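Local coordinates for protein PA0821 (Pseudomonas aeruginosa, PDB 7DRG) that probably acts as the antitoxin (immunity protein) that protects the bacterium against a type VI secretion effector carrying a VRR-NUC nuclease domain, at residues Trp232-Asn238 with Asp266-Ala272; Phe259-Arg263 with Thr357-Leu362; Glu176-Ala180 with Arg226-Val230; Leu250-Leu254 with Leu292-Leu297. Residue numbers count along the deposited sequence, not the author numbering.

Contact 1: Trp232-Asn238 with Asp266-Ala272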
loop_
_atom_site.group_PDB
_atom_site.type_symbol
_atom_site.label_atom_id
_atom_site.label_comp_id
_atom_site.label_asym_id
_atom_site.label_seq_id
_atom_site.Cartn_x
_atom_site.Cartn_y
_atom_site.Cartn_z
ATOM N N TRP B 232 -16.701 -12.662 -4.933
ATOM C CA TRP B 232 -16.938 -14.104 -4.852
ATOM C C TRP B 232 -18.390 -14.435 -5.176
ATOM O O TRP B 232 -18.674 -15.365 -5.942
ATOM C CB TRP B 232 -16.562 -14.629 -3.463
ATOM C CG TRP B 232 -16.743 -16.116 -3.337
ATOM C CD1 TRP B 232 -16.299 -17.075 -4.209
ATOM C CD2 TRP B 232 -17.417 -16.817 -2.281
ATOM N NE1 TRP B 232 -16.660 -18.324 -3.762
ATOM C CE2 TRP B 232 -17.343 -18.197 -2.581
ATOM C CE3 TRP B 232 -18.063 -16.415 -1.111
ATOM C CZ2 TRP B 232 -17.890 -19.173 -1.747
ATOM C CZ3 TRP B 232 -18.613 -17.384 -0.287
ATOM C CH2 TRP B 232 -18.532 -18.742 -0.607
ATOM N N LEU B 233 -19.323 -13.681 -4.603
ATOM C CA LEU B 233 -20.724 -13.771 -4.977
ATOM C C LEU B 233 -21.125 -12.445 -5.608
ATOM O O LEU B 233 -20.720 -11.380 -5.133
ATOM C CB LEU B 233 -21.606 -14.078 -3.768
ATOM C CG LEU B 233 -21.158 -15.228 -2.864
ATOM C CD1 LEU B 233 -22.181 -15.469 -1.761
ATOM C CD2 LEU B 233 -20.942 -16.508 -3.678
ATOM N N THR B 234 -21.881 -12.517 -6.697
ATOM C CA THR B 234 -22.376 -11.343 -7.400
ATOM C C THR B 234 -23.861 -11.530 -7.648
ATOM O O THR B 234 -24.264 -12.558 -8.192
ATOM C CB THR B 234 -21.633 -11.145 -8.722
ATOM O OG1 THR B 234 -20.222 -11.147 -8.466
ATOM C CG2 THR B 234 -22.012 -9.805 -9.347
ATOM N N LEU B 235 -24.673 -10.549 -7.247
ATOM C CA LEU B 235 -26.125 -10.633 -7.378
ATOM C C LEU B 235 -26.603 -9.659 -8.449
ATOM O O LEU B 235 -26.306 -8.462 -8.382
ATOM C CB LEU B 235 -26.823 -10.345 -6.041
ATOM C CG LEU B 235 -28.351 -10.520 -6.036
ATOM C CD1 LEU B 235 -28.809 -10.906 -4.663
ATOM C CD2 LEU B 235 -29.062 -9.236 -6.451
ATOM N N LEU B 236 -27.373 -10.168 -9.409
ATOM C CA LEU B 236 -28.014 -9.356 -10.433
ATOM C C LEU B 236 -29.514 -9.587 -10.370
ATOM O O LEU B 236 -29.955 -10.737 -10.400
ATOM C CB LEU B 236 -27.524 -9.725 -11.834
ATOM C CG LEU B 236 -26.020 -9.817 -12.086
ATOM C CD1 LEU B 236 -25.780 -10.246 -13.522
ATOM C CD2 LEU B 236 -25.327 -8.491 -11.802
ATOM N N ASN B 237 -30.292 -8.508 -10.301
ATOM C CA ASN B 237 -31.727 -8.694 -10.478
ATOM C C ASN B 237 -32.018 -8.976 -11.953
ATOM O O ASN B 237 -31.138 -8.907 -12.812
ATOM C CB ASN B 237 -32.516 -7.487 -9.950
ATOM C CG ASN B 237 -32.302 -6.216 -10.761
ATOM O OD1 ASN B 237 -31.374 -6.108 -11.566
ATOM N ND2 ASN B 237 -33.169 -5.230 -10.530
ATOM N N ASN B 238 -33.269 -9.344 -12.246
ATOM C CA ASN B 238 -33.573 -9.771 -13.607
ATOM C C ASN B 238 -33.301 -8.669 -14.624
ATOM O O ASN B 238 -32.876 -8.960 -15.748
ATOM C CB ASN B 238 -35.018 -10.253 -13.710
ATOM C CG ASN B 238 -35.180 -11.699 -13.264
ATOM O OD1 ASN B 238 -34.214 -12.464 -13.237
ATOM N ND2 ASN B 238 -36.405 -12.084 -12.928
ATOM N N ASP B 266 -36.304 -13.534 -8.532
ATOM C CA ASP B 266 -36.291 -12.570 -9.627
ATOM C C ASP B 266 -34.879 -12.073 -9.917
ATOM O O ASP B 266 -34.658 -10.896 -10.212
ATOM C CB ASP B 266 -37.210 -11.391 -9.326
ATOM C CG ASP B 266 -36.671 -10.513 -8.229
ATOM O OD1 ASP B 266 -36.302 -11.070 -7.176
ATOM O OD2 ASP B 266 -36.582 -9.282 -8.434
ATOM N N GLY B 267 -33.913 -12.976 -9.841
ATOM C CA GLY B 267 -32.544 -12.634 -10.161
ATOM C C GLY B 267 -31.680 -13.860 -10.001
ATOM O O GLY B 267 -32.180 -14.973 -9.808
ATOM N N VAL B 268 -30.367 -13.647 -10.064
ATOM C CA VAL B 268 -29.414 -14.740 -9.947
ATOM C C VAL B 268 -28.246 -14.290 -9.079
ATOM O O VAL B 268 -27.868 -13.114 -9.073
ATOM C CB VAL B 268 -28.931 -15.217 -11.339
ATOM C CG1 VAL B 268 -28.147 -14.126 -12.056
ATOM C CG2 VAL B 268 -28.120 -16.508 -11.229
ATOM N N VAL B 269 -27.700 -15.230 -8.310
ATOM C CA VAL B 269 -26.414 -15.054 -7.644
ATOM C C VAL B 269 -25.389 -15.910 -8.372
ATOM O O VAL B 269 -25.615 -17.105 -8.608
ATOM C CB VAL B 269 -26.470 -15.426 -6.153
ATOM C CG1 VAL B 269 -25.050 -15.371 -5.542
ATOM C CG2 VAL B 269 -27.390 -14.490 -5.408
ATOM N N ILE B 270 -24.270 -15.299 -8.731
ATOM C CA ILE B 270 -23.159 -15.981 -9.385
ATOM C C ILE B 270 -22.077 -16.213 -8.343
ATOM O O ILE B 270 -21.696 -15.283 -7.626
ATOM C CB ILE B 270 -22.616 -15.155 -10.561
ATOM C CG1 ILE B 270 -23.741 -14.812 -11.536
ATOM C CG2 ILE B 270 -21.471 -15.898 -11.264
ATOM C CD1 ILE B 270 -23.332 -13.872 -12.641
ATOM N N GLN B 271 -21.590 -17.449 -8.249
ATOM C CA GLN B 271 -20.475 -17.794 -7.376
ATOM C C GLN B 271 -19.232 -17.951 -8.242
ATOM O O GLN B 271 -19.199 -18.805 -9.133
ATOM C CB GLN B 271 -20.762 -19.079 -6.593
ATOM C CG GLN B 271 -19.562 -19.582 -5.785
ATOM C CD GLN B 271 -19.850 -20.874 -5.028
ATOM O OE1 GLN B 271 -21.010 -21.260 -4.849
ATOM N NE2 GLN B 271 -18.797 -21.537 -4.566
ATOM N N ALA B 272 -18.223 -17.120 -7.993
ATOM C CA ALA B 272 -17.003 -17.115 -8.802
ATOM C C ALA B 272 -15.901 -17.834 -8.033
ATOM O O ALA B 272 -15.121 -17.212 -7.315
ATOM C CB ALA B 272 -16.592 -15.685 -9.147
HETATM O O HOH W 1 -19.443 -13.824 -8.385
#
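Trp232, Ile270 and Leu236 lose the most surface where strand 233-237 runs antiparallel to strand 267-272, the two axes approaching to 4.5 Å. Trp232 sits just ahead of the first strand; its carbonyl O accepts a short, nearly straight bond from Ala272 N (2.7 Å), while its indole swings back so that NE1 lies 3.8 Å from Gln271 CG. That NE1 is itself bonded to the carbonyl of Gly273, so the indole also grips the chain beyond the second strand. The helix-like backbone of Trp232 lets it and Leu233 both face Ala180 on the other neighbouring strand, a classic beta bulge at the start of strand 233-237 within a large antiparallel sheet. Ile270 forms a hydrogen-bonded pair with Thr234 (Thr234 N to Ile270 O 2.9 Å, Ile270 N to Thr234 O 2.8 Å), and a water links Ile270 O to Thr234 OG1, 2.8 Å from each. Leu236 repeats the pattern with Val268 through two 3.0 Å bonds, Leu236 N to Val268 O and Val268 N to Leu236 O. Leu236, Ile270, Thr234 and Val268 share one face, where helix 288-297 covers Thr234 and Ile270; Leu233, Leu235 and Val269 lie on the opposite face, against helix 161-173.

Contact 2: Phe259-Arg263 with Thr357-Leu362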
loop_
_atom_site.group_PDB
_atom_site.type_symbol
_atom_site.label_atom_id
_atom_site.label_comp_id
_atom_site.label_asym_id
_atom_site.label_seq_id
_atom_site.Cartn_x
_atom_site.Cartn_y
_atom_site.Cartn_z
ATOM N N PHE B 259 -17.755 -21.768 -11.895
ATOM C CA PHE B 259 -18.808 -20.798 -11.630
ATOM C C PHE B 259 -20.114 -21.532 -11.390
ATOM O O PHE B 259 -20.465 -22.453 -12.139
ATOM C CB PHE B 259 -18.953 -19.807 -12.787
ATOM C CG PHE B 259 -17.740 -18.945 -12.994
ATOM C CD1 PHE B 259 -16.666 -19.399 -13.743
ATOM C CD2 PHE B 259 -17.665 -17.681 -12.427
ATOM C CE1 PHE B 259 -15.543 -18.612 -13.927
ATOM C CE2 PHE B 259 -16.545 -16.888 -12.605
ATOM C CZ PHE B 259 -15.481 -17.351 -13.354
ATOM N N ALA B 260 -20.816 -21.137 -10.333
ATOM C CA ALA B 260 -22.126 -21.677 -10.011
ATOM C C ALA B 260 -23.159 -20.563 -10.085
ATOM O O ALA B 260 -22.849 -19.388 -9.861
ATOM C CB ALA B 260 -22.149 -22.316 -8.616
ATOM N N PHE B 261 -24.391 -20.944 -10.403
ATOM C CA PHE B 261 -25.486 -20.001 -10.562
ATOM C C PHE B 261 -26.639 -20.428 -9.673
ATOM O O PHE B 261 -27.065 -21.588 -9.707
ATOM C CB PHE B 261 -25.929 -19.911 -12.025
ATOM C CG PHE B 261 -24.825 -19.500 -12.946
ATOM C CD1 PHE B 261 -23.916 -20.433 -13.413
ATOM C CD2 PHE B 261 -24.669 -18.174 -13.314
ATOM C CE1 PHE B 261 -22.879 -20.050 -14.243
ATOM C CE2 PHE B 261 -23.642 -17.789 -14.150
ATOM C CZ PHE B 261 -22.744 -18.728 -14.614
ATOM N N TYR B 262 -27.115 -19.497 -8.858
ATOM C CA TYR B 262 -28.238 -19.733 -7.965
ATOM C C TYR B 262 -29.378 -18.832 -8.402
ATOM O O TYR B 262 -29.343 -17.612 -8.193
ATOM C CB TYR B 262 -27.847 -19.482 -6.508
ATOM C CG TYR B 262 -26.670 -20.315 -6.063
ATOM C CD1 TYR B 262 -26.827 -21.655 -5.718
ATOM C CD2 TYR B 262 -25.394 -19.768 -6.010
ATOM C CE1 TYR B 262 -25.750 -22.417 -5.323
ATOM C CE2 TYR B 262 -24.309 -20.521 -5.609
ATOM C CZ TYR B 262 -24.489 -21.842 -5.268
ATOM O OH TYR B 262 -23.404 -22.594 -4.873
ATOM N N ARG B 263 -30.391 -19.439 -9.005
ATOM C CA ARG B 263 -31.617 -18.723 -9.326
ATOM C C ARG B 263 -32.484 -18.713 -8.080
ATOM O O ARG B 263 -33.081 -19.724 -7.708
ATOM C CB ARG B 263 -32.331 -19.368 -10.511
ATOM C CG ARG B 263 -32.026 -18.673 -11.828
ATOM C CD ARG B 263 -32.752 -19.290 -13.023
ATOM N NE ARG B 263 -34.200 -19.279 -12.864
ATOM C CZ ARG B 263 -34.964 -20.364 -12.930
ATOM N NH1 ARG B 263 -34.416 -21.550 -13.167
ATOM N NH2 ARG B 263 -36.275 -20.258 -12.769
ATOM N N THR B 357 -20.286 -25.646 -2.752
ATOM C CA THR B 357 -21.455 -25.049 -3.383
ATOM C C THR B 357 -22.701 -25.562 -2.679
ATOM O O THR B 357 -22.660 -26.579 -1.981
ATOM C CB THR B 357 -21.560 -25.381 -4.886
ATOM O OG1 THR B 357 -21.622 -26.803 -5.060
ATOM C CG2 THR B 357 -20.371 -24.835 -5.649
ATOM N N LEU B 358 -23.825 -24.847 -2.880
ATOM C CA LEU B 358 -25.103 -25.357 -2.391
ATOM C C LEU B 358 -25.680 -26.356 -3.392
ATOM O O LEU B 358 -25.523 -26.185 -4.604
ATOM C CB LEU B 358 -26.102 -24.228 -2.177
ATOM C CG LEU B 358 -25.664 -23.070 -1.283
ATOM C CD1 LEU B 358 -26.812 -22.082 -1.153
ATOM C CD2 LEU B 358 -25.234 -23.566 0.085
ATOM N N PRO B 359 -26.357 -27.399 -2.912
ATOM C CA PRO B 359 -26.943 -28.381 -3.838
ATOM C C PRO B 359 -27.939 -27.787 -4.824
ATOM O O PRO B 359 -28.160 -28.380 -5.886
ATOM C CB PRO B 359 -27.618 -29.398 -2.902
ATOM C CG PRO B 359 -27.642 -28.752 -1.539
ATOM C CD PRO B 359 -26.473 -27.818 -1.508
ATOM N N GLU B 360 -28.534 -26.637 -4.529
ATOM C CA GLU B 360 -29.540 -26.065 -5.412
ATOM C C GLU B 360 -28.943 -25.310 -6.593
ATOM O O GLU B 360 -29.705 -24.708 -7.361
ATOM C CB GLU B 360 -30.468 -25.146 -4.623
ATOM C CG GLU B 360 -29.849 -23.830 -4.189
ATOM C CD GLU B 360 -30.721 -23.100 -3.186
ATOM O OE1 GLU B 360 -30.815 -23.568 -2.031
ATOM O OE2 GLU B 360 -31.321 -22.067 -3.554
ATOM N N ARG B 361 -27.618 -25.320 -6.761
ATOM C CA ARG B 361 -27.027 -24.663 -7.917
ATOM C C ARG B 361 -27.668 -25.206 -9.185
ATOM O O ARG B 361 -28.050 -26.375 -9.253
ATOM C CB ARG B 361 -25.506 -24.878 -7.957
ATOM C CG ARG B 361 -25.093 -26.313 -8.215
ATOM C CD ARG B 361 -23.587 -26.452 -8.381
ATOM N NE ARG B 361 -23.092 -25.850 -9.618
ATOM C CZ ARG B 361 -21.912 -26.140 -10.164
ATOM N NH1 ARG B 361 -21.114 -27.030 -9.587
ATOM N NH2 ARG B 361 -21.532 -25.546 -11.291
ATOM N N LEU B 362 -27.843 -24.337 -10.171
ATOM C CA LEU B 362 -28.301 -24.813 -11.462
ATOM C C LEU B 362 -27.401 -25.953 -11.921
ATOM O O LEU B 362 -26.188 -25.808 -11.958
ATOM C CB LEU B 362 -28.283 -23.713 -12.511
ATOM C CG LEU B 362 -29.316 -22.601 -12.309
ATOM C CD1 LEU B 362 -29.315 -21.574 -13.448
ATOM C CD2 LEU B 362 -30.710 -23.191 -12.119
HETATM O O HOH W 2 -22.594 -23.769 -13.077
HETATM O O HOH W 3 -24.577 -23.802 -11.408
HETATM O O HOH W 4 -30.700 -22.416 -8.279
HETATM O O HOH W 5 -31.249 -21.113 -5.786
#
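Tyr262 dominates this contact. With chi1 in the m well, its ring reaches across the C-terminal segment, where CE1 lies 3.6 Å from both Leu358 CB and Arg361 CB, and the ring edge meets Glu360 CG. Its OH accepts a 3.0 Å bond from Leu358 N, at the start of the type I turn 358-361, and is also bonded to Gln271 OE1. Arg361, p at chi1 and extended at chi2, folds back at chi3 (m), laying a face of its guanidinium over the methyl group of Ala260; NH2 also binds Ser256 O. Leu362 directs its side chain toward the strand, CD1 4.0 Å from Phe261 CB, while Leu362 N donates to Phe261 O at 2.9 Å. Glu360, p at chi1, forms a salt bridge with Arg171, and OE2 reaches Arg263 O through a water. Two clear direct hydrogen bonds join the segments, and four waters bridge further polar groups, so the chain's C-terminus is held on strand 259-264 by a mixed apolar and solvated interface rather than as another sheet strand.

Contact 3: Glu176-Ala180 with Arg226-Val230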
loop_
_atom_site.group_PDB
_atom_site.type_symbol
_atom_site.label_atom_id
_atom_site.label_comp_id
_atom_site.label_asym_id
_atom_site.label_seq_id
_atom_site.Cartn_x
_atom_site.Cartn_y
_atom_site.Cartn_z
ATOM N N GLU B 176 -31.863 -5.373 -5.701
ATOM C CA GLU B 176 -31.528 -4.843 -7.016
ATOM C C GLU B 176 -30.153 -5.319 -7.470
ATOM O O GLU B 176 -29.942 -5.586 -8.658
ATOM C CB GLU B 176 -31.563 -3.313 -6.983
ATOM C CG GLU B 176 -32.808 -2.735 -6.319
ATOM C CD GLU B 176 -34.046 -2.878 -7.170
ATOM O OE1 GLU B 176 -34.008 -2.423 -8.334
ATOM O OE2 GLU B 176 -35.053 -3.449 -6.674
ATOM N N GLN B 177 -29.212 -5.412 -6.537
ATOM C CA GLN B 177 -27.828 -5.736 -6.837
ATOM C C GLN B 177 -27.136 -6.064 -5.528
ATOM O O GLN B 177 -27.650 -5.773 -4.444
ATOM C CB GLN B 177 -27.110 -4.580 -7.540
ATOM C CG GLN B 177 -27.134 -3.290 -6.733
ATOM C CD GLN B 177 -26.412 -2.156 -7.425
ATOM O OE1 GLN B 177 -25.221 -2.259 -7.728
ATOM N NE2 GLN B 177 -27.126 -1.056 -7.676
ATOM N N GLY B 178 -25.966 -6.673 -5.636
ATOM C CA GLY B 178 -25.262 -7.069 -4.431
ATOM C C GLY B 178 -24.004 -7.838 -4.763
ATOM O O GLY B 178 -23.730 -8.163 -5.923
ATOM N N TYR B 179 -23.243 -8.130 -3.713
ATOM C CA TYR B 179 -21.972 -8.837 -3.850
ATOM C C TYR B 179 -21.551 -9.335 -2.477
ATOM O O TYR B 179 -22.011 -8.835 -1.446
ATOM C CB TYR B 179 -20.869 -7.944 -4.453
ATOM C CG TYR B 179 -20.894 -6.534 -3.914
ATOM C CD1 TYR B 179 -20.285 -6.215 -2.704
ATOM C CD2 TYR B 179 -21.556 -5.525 -4.607
ATOM C CE1 TYR B 179 -20.341 -4.918 -2.199
ATOM C CE2 TYR B 179 -21.616 -4.230 -4.111
ATOM C CZ TYR B 179 -21.007 -3.933 -2.915
ATOM O OH TYR B 179 -21.085 -2.647 -2.442
ATOM N N ALA B 180 -20.641 -10.306 -2.476
ATOM C CA ALA B 180 -20.078 -10.808 -1.231
ATOM C C ALA B 180 -18.658 -11.283 -1.481
ATOM O O ALA B 180 -18.331 -11.756 -2.570
ATOM C CB ALA B 180 -20.896 -11.961 -0.646
ATOM N N ARG B 226 -26.953 -0.460 -13.089
ATOM C CA ARG B 226 -25.590 -0.958 -13.230
ATOM C C ARG B 226 -25.146 -1.556 -11.902
ATOM O O ARG B 226 -25.891 -1.544 -10.920
ATOM C CB ARG B 226 -24.656 0.163 -13.698
ATOM C CG ARG B 226 -25.014 0.668 -15.085
ATOM C CD ARG B 226 -23.939 1.508 -15.716
ATOM N NE ARG B 226 -24.194 1.634 -17.147
ATOM C CZ ARG B 226 -23.248 1.809 -18.059
ATOM N NH1 ARG B 226 -21.977 1.882 -17.687
ATOM N NH2 ARG B 226 -23.573 1.906 -19.341
ATOM N N ILE B 227 -23.923 -2.100 -11.869
ATOM C CA ILE B 227 -23.375 -2.694 -10.654
ATOM C C ILE B 227 -22.035 -2.060 -10.309
ATOM O O ILE B 227 -21.306 -1.561 -11.173
ATOM C CB ILE B 227 -23.206 -4.227 -10.759
ATOM C CG1 ILE B 227 -22.237 -4.596 -11.887
ATOM C CG2 ILE B 227 -24.557 -4.910 -10.929
ATOM C CD1 ILE B 227 -21.901 -6.069 -11.926
ATOM N N LYS B 228 -21.709 -2.101 -9.017
ATOM C CA LYS B 228 -20.448 -1.555 -8.535
ATOM C C LYS B 228 -19.284 -2.487 -8.835
ATOM O O LYS B 228 -18.230 -2.048 -9.313
ATOM C CB LYS B 228 -20.545 -1.303 -7.031
ATOM C CG LYS B 228 -19.258 -0.802 -6.386
ATOM C CD LYS B 228 -19.356 -1.012 -4.885
ATOM C CE LYS B 228 -18.048 -0.728 -4.176
ATOM N NZ LYS B 228 -18.155 -1.075 -2.727
ATOM N N THR B 229 -19.445 -3.772 -8.542
ATOM C CA THR B 229 -18.314 -4.683 -8.594
ATOM C C THR B 229 -18.819 -6.114 -8.621
ATOM O O THR B 229 -19.938 -6.413 -8.191
ATOM C CB THR B 229 -17.380 -4.492 -7.391
ATOM O OG1 THR B 229 -16.229 -5.331 -7.540
ATOM C CG2 THR B 229 -18.097 -4.873 -6.096
ATOM N N VAL B 230 -17.969 -6.990 -9.138
ATOM C CA VAL B 230 -18.114 -8.419 -8.917
ATOM C C VAL B 230 -17.266 -8.799 -7.708
ATOM O O VAL B 230 -16.349 -8.077 -7.308
ATOM C CB VAL B 230 -17.712 -9.230 -10.168
ATOM C CG1 VAL B 230 -18.369 -8.652 -11.413
ATOM C CG2 VAL B 230 -16.189 -9.254 -10.327
HETATM O O HOH W 6 -23.124 -3.746 -7.167
HETATM O O HOH W 7 -22.789 -6.407 -7.951
HETATM O O HOH W 8 -19.658 -2.027 -0.430
#
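The touching parts of the two segments run almost in the same direction, 5° apart, yet they are not paired as strands: the closest CA atoms are 6.6 Å apart at Gln177 and Ile227 and 6.4 Å at Tyr179 and Val230. Residues 177-180 are extended throughout, whereas 226-230 is a loop that bends at Lys228, whose backbone angles are helical. Waters fill the gap. One joins Gly178 O (2.8 Å) to Thr229 O (2.9 Å); another takes Gln177 OE1 (2.6 Å) to Lys228 N (2.9 Å). Gln177 and Tyr179 both point toward the loop, as alternate residues of a strand should, and carry most of the strand's share of the contact. The p rotamer of Tyr179 offers one ring face to Thr229 CG2, which lies 3.9 Å from the ring centroid and 15° off its normal, a CH-pi contact. Beyond it, Tyr179 OH comes within 3.3 Å of Lys228 NZ; the hydroxyl is hydrogen-bonded to Tyr45, and the ammonium group is held by Asp209 and by Val210 O. Gln177 NE2 is bonded to Tyr302 OH. Strand 177-180 is hydrogen-bonded on one edge to strand 34-46 and on the other to strand 233-237, so the loop leading into strand 233-237 runs along it over the face of the antiparallel sheet that bears Gln177 and Tyr179.

Contact 4: Leu250-Leu254 with Leu292-Leu297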
loop_
_atom_site.group_PDB
_atom_site.type_symbol
_atom_site.label_atom_id
_atom_site.label_comp_id
_atom_site.label_asym_id
_atom_site.label_seq_id
_atom_site.Cartn_x
_atom_site.Cartn_y
_atom_site.Cartn_z
ATOM N N LEU B 250 -24.412 -15.629 -20.185
ATOM C CA LEU B 250 -23.392 -15.581 -19.139
ATOM C C LEU B 250 -22.784 -16.956 -18.887
ATOM O O LEU B 250 -21.565 -17.078 -18.722
ATOM C CB LEU B 250 -23.979 -15.020 -17.842
ATOM C CG LEU B 250 -24.241 -13.515 -17.792
ATOM C CD1 LEU B 250 -24.830 -13.134 -16.442
ATOM C CD2 LEU B 250 -22.958 -12.732 -18.061
ATOM N N ARG B 251 -23.619 -18.000 -18.845
ATOM C CA ARG B 251 -23.102 -19.347 -18.626
ATOM C C ARG B 251 -22.187 -19.779 -19.762
ATOM O O ARG B 251 -21.309 -20.625 -19.566
ATOM C CB ARG B 251 -24.262 -20.330 -18.448
ATOM C CG ARG B 251 -25.020 -20.136 -17.132
ATOM C CD ARG B 251 -26.301 -20.954 -17.076
ATOM N NE ARG B 251 -26.042 -22.364 -16.809
ATOM C CZ ARG B 251 -26.990 -23.290 -16.694
ATOM N NH1 ARG B 251 -28.267 -22.954 -16.823
ATOM N NH2 ARG B 251 -26.660 -24.550 -16.449
ATOM N N ALA B 252 -22.357 -19.185 -20.948
ATOM C CA ALA B 252 -21.444 -19.436 -22.057
ATOM C C ALA B 252 -20.055 -18.845 -21.820
ATOM O O ALA B 252 -19.093 -19.290 -22.457
ATOM C CB ALA B 252 -22.029 -18.874 -23.354
ATOM N N GLN B 253 -19.925 -17.858 -20.929
ATOM C CA GLN B 253 -18.644 -17.222 -20.662
ATOM C C GLN B 253 -18.015 -17.634 -19.341
ATOM O O GLN B 253 -16.896 -17.202 -19.047
ATOM C CB GLN B 253 -18.800 -15.691 -20.659
ATOM C CG GLN B 253 -19.486 -15.116 -21.877
ATOM C CD GLN B 253 -19.913 -13.681 -21.661
ATOM O OE1 GLN B 253 -21.103 -13.388 -21.527
ATOM N NE2 GLN B 253 -18.947 -12.774 -21.626
ATOM N N LEU B 254 -18.701 -18.426 -18.524
ATOM C CA LEU B 254 -18.242 -18.724 -17.169
ATOM C C LEU B 254 -18.270 -20.230 -16.951
ATOM O O LEU B 254 -19.327 -20.786 -16.607
ATOM C CB LEU B 254 -19.107 -18.008 -16.137
ATOM C CG LEU B 254 -19.256 -16.504 -16.381
ATOM C CD1 LEU B 254 -20.436 -15.963 -15.580
ATOM C CD2 LEU B 254 -17.963 -15.755 -16.048
ATOM N N LEU B 292 -12.533 -13.204 -14.959
ATOM C CA LEU B 292 -13.435 -13.712 -15.982
ATOM C C LEU B 292 -14.856 -13.188 -15.786
ATOM O O LEU B 292 -15.525 -12.811 -16.756
ATOM C CB LEU B 292 -13.404 -15.240 -15.987
ATOM C CG LEU B 292 -12.083 -15.858 -16.452
ATOM C CD1 LEU B 292 -12.112 -17.360 -16.242
ATOM C CD2 LEU B 292 -11.796 -15.516 -17.916
ATOM N N LEU B 293 -15.332 -13.133 -14.540
ATOM C CA LEU B 293 -16.676 -12.616 -14.318
ATOM C C LEU B 293 -16.743 -11.117 -14.579
ATOM O O LEU B 293 -17.715 -10.629 -15.167
ATOM C CB LEU B 293 -17.135 -12.933 -12.897
ATOM C CG LEU B 293 -18.557 -12.460 -12.592
ATOM C CD1 LEU B 293 -19.577 -13.116 -13.519
ATOM C CD2 LEU B 293 -18.893 -12.760 -11.160
ATOM N N ASN B 294 -15.726 -10.367 -14.141
ATOM C CA ASN B 294 -15.710 -8.932 -14.401
ATOM C C ASN B 294 -15.719 -8.646 -15.895
ATOM O O ASN B 294 -16.362 -7.692 -16.347
ATOM C CB ASN B 294 -14.491 -8.296 -13.725
ATOM C CG ASN B 294 -14.326 -6.820 -14.055
ATOM O OD1 ASN B 294 -14.922 -5.954 -13.412
ATOM N ND2 ASN B 294 -13.487 -6.527 -15.048
ATOM N N HIS B 295 -15.013 -9.467 -16.679
ATOM C CA HIS B 295 -15.018 -9.290 -18.129
ATOM C C HIS B 295 -16.422 -9.465 -18.701
ATOM O O HIS B 295 -16.849 -8.694 -19.569
ATOM C CB HIS B 295 -14.039 -10.273 -18.768
ATOM C CG HIS B 295 -13.786 -10.014 -20.221
ATOM N ND1 HIS B 295 -12.984 -8.986 -20.663
ATOM C CD2 HIS B 295 -14.235 -10.648 -21.330
ATOM C CE1 HIS B 295 -12.946 -8.998 -21.983
ATOM N NE2 HIS B 295 -13.695 -9.998 -22.413
ATOM N N ALA B 296 -17.160 -10.464 -18.209
ATOM C CA ALA B 296 -18.508 -10.720 -18.712
ATOM C C ALA B 296 -19.496 -9.626 -18.319
ATOM O O ALA B 296 -20.470 -9.389 -19.043
ATOM C CB ALA B 296 -19.012 -12.072 -18.203
ATOM N N LEU B 297 -19.277 -8.957 -17.187
ATOM C CA LEU B 297 -20.253 -8.022 -16.645
ATOM C C LEU B 297 -19.844 -6.558 -16.739
ATOM O O LEU B 297 -20.635 -5.694 -16.355
ATOM C CB LEU B 297 -20.547 -8.364 -15.180
ATOM C CG LEU B 297 -21.172 -9.735 -14.924
ATOM C CD1 LEU B 297 -21.506 -9.902 -13.446
ATOM C CD2 LEU B 297 -22.417 -9.926 -15.779
HETATM O O HOH W 9 -15.549 -14.323 -19.119
#
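Apolar packing makes up most of this contact. Leu250, in helix 247-251, sets CD2 3.7 Å from Leu297 CD2 and 4.0 Å from Ala296 CB. Leu254, in the chain that follows, places CD1 3.6 Å from Leu293 CD1 and CD2 4.4 Å from Ala296 CB. Ala296 thus lies between the two leucines, its small methyl group allowing both close in, and Gln253 also points toward it. Ala296 and Leu297 follow Leu293 by three and four positions, about one helical turn, so all three lie on the side of helix 288-297 that meets 250-254. Polar contact is indirect: a water donates to Leu292 O at 2.8 Å and to Gln253 O at 3.2 Å. Within 250-254 the chain is turned by a 2.9 Å bond from Gln253 N to Leu250 O, which brings Leu250 and Leu254 to the same partner. Leu254 also meets Phe259 and Phe261, and Leu293 and Leu297 rest on Thr234, so the site belongs to the hydrophobic layer between helices and one face of an antiparallel sheet, as in alpha+beta folds.

In the fold
Contacts 1, 2 and 3 follow one another across the same antiparallel sheet. Contact 1 lies between the others, its centre 8 Å from that of contact 3 and 10 Å from that of contact 2; contacts 2 and 3 do not touch, their nearest atoms being about 8 Å apart. Backbone bonds join the neighbours: Leu233 O to Ala180 N (2.9 Å) links contact 1 to contact 3, and Gln271 N to Ala260 O (2.8 Å) links it to contact 2. Contact 4 touches all three through side chains: Leu293 CD1 is 3.9 Å from Ile270 CD1, Leu293 CD2 is 3.9 Å from Val230 CB, and Leu254 CD1 is 3.7 Å from Phe261 CZ.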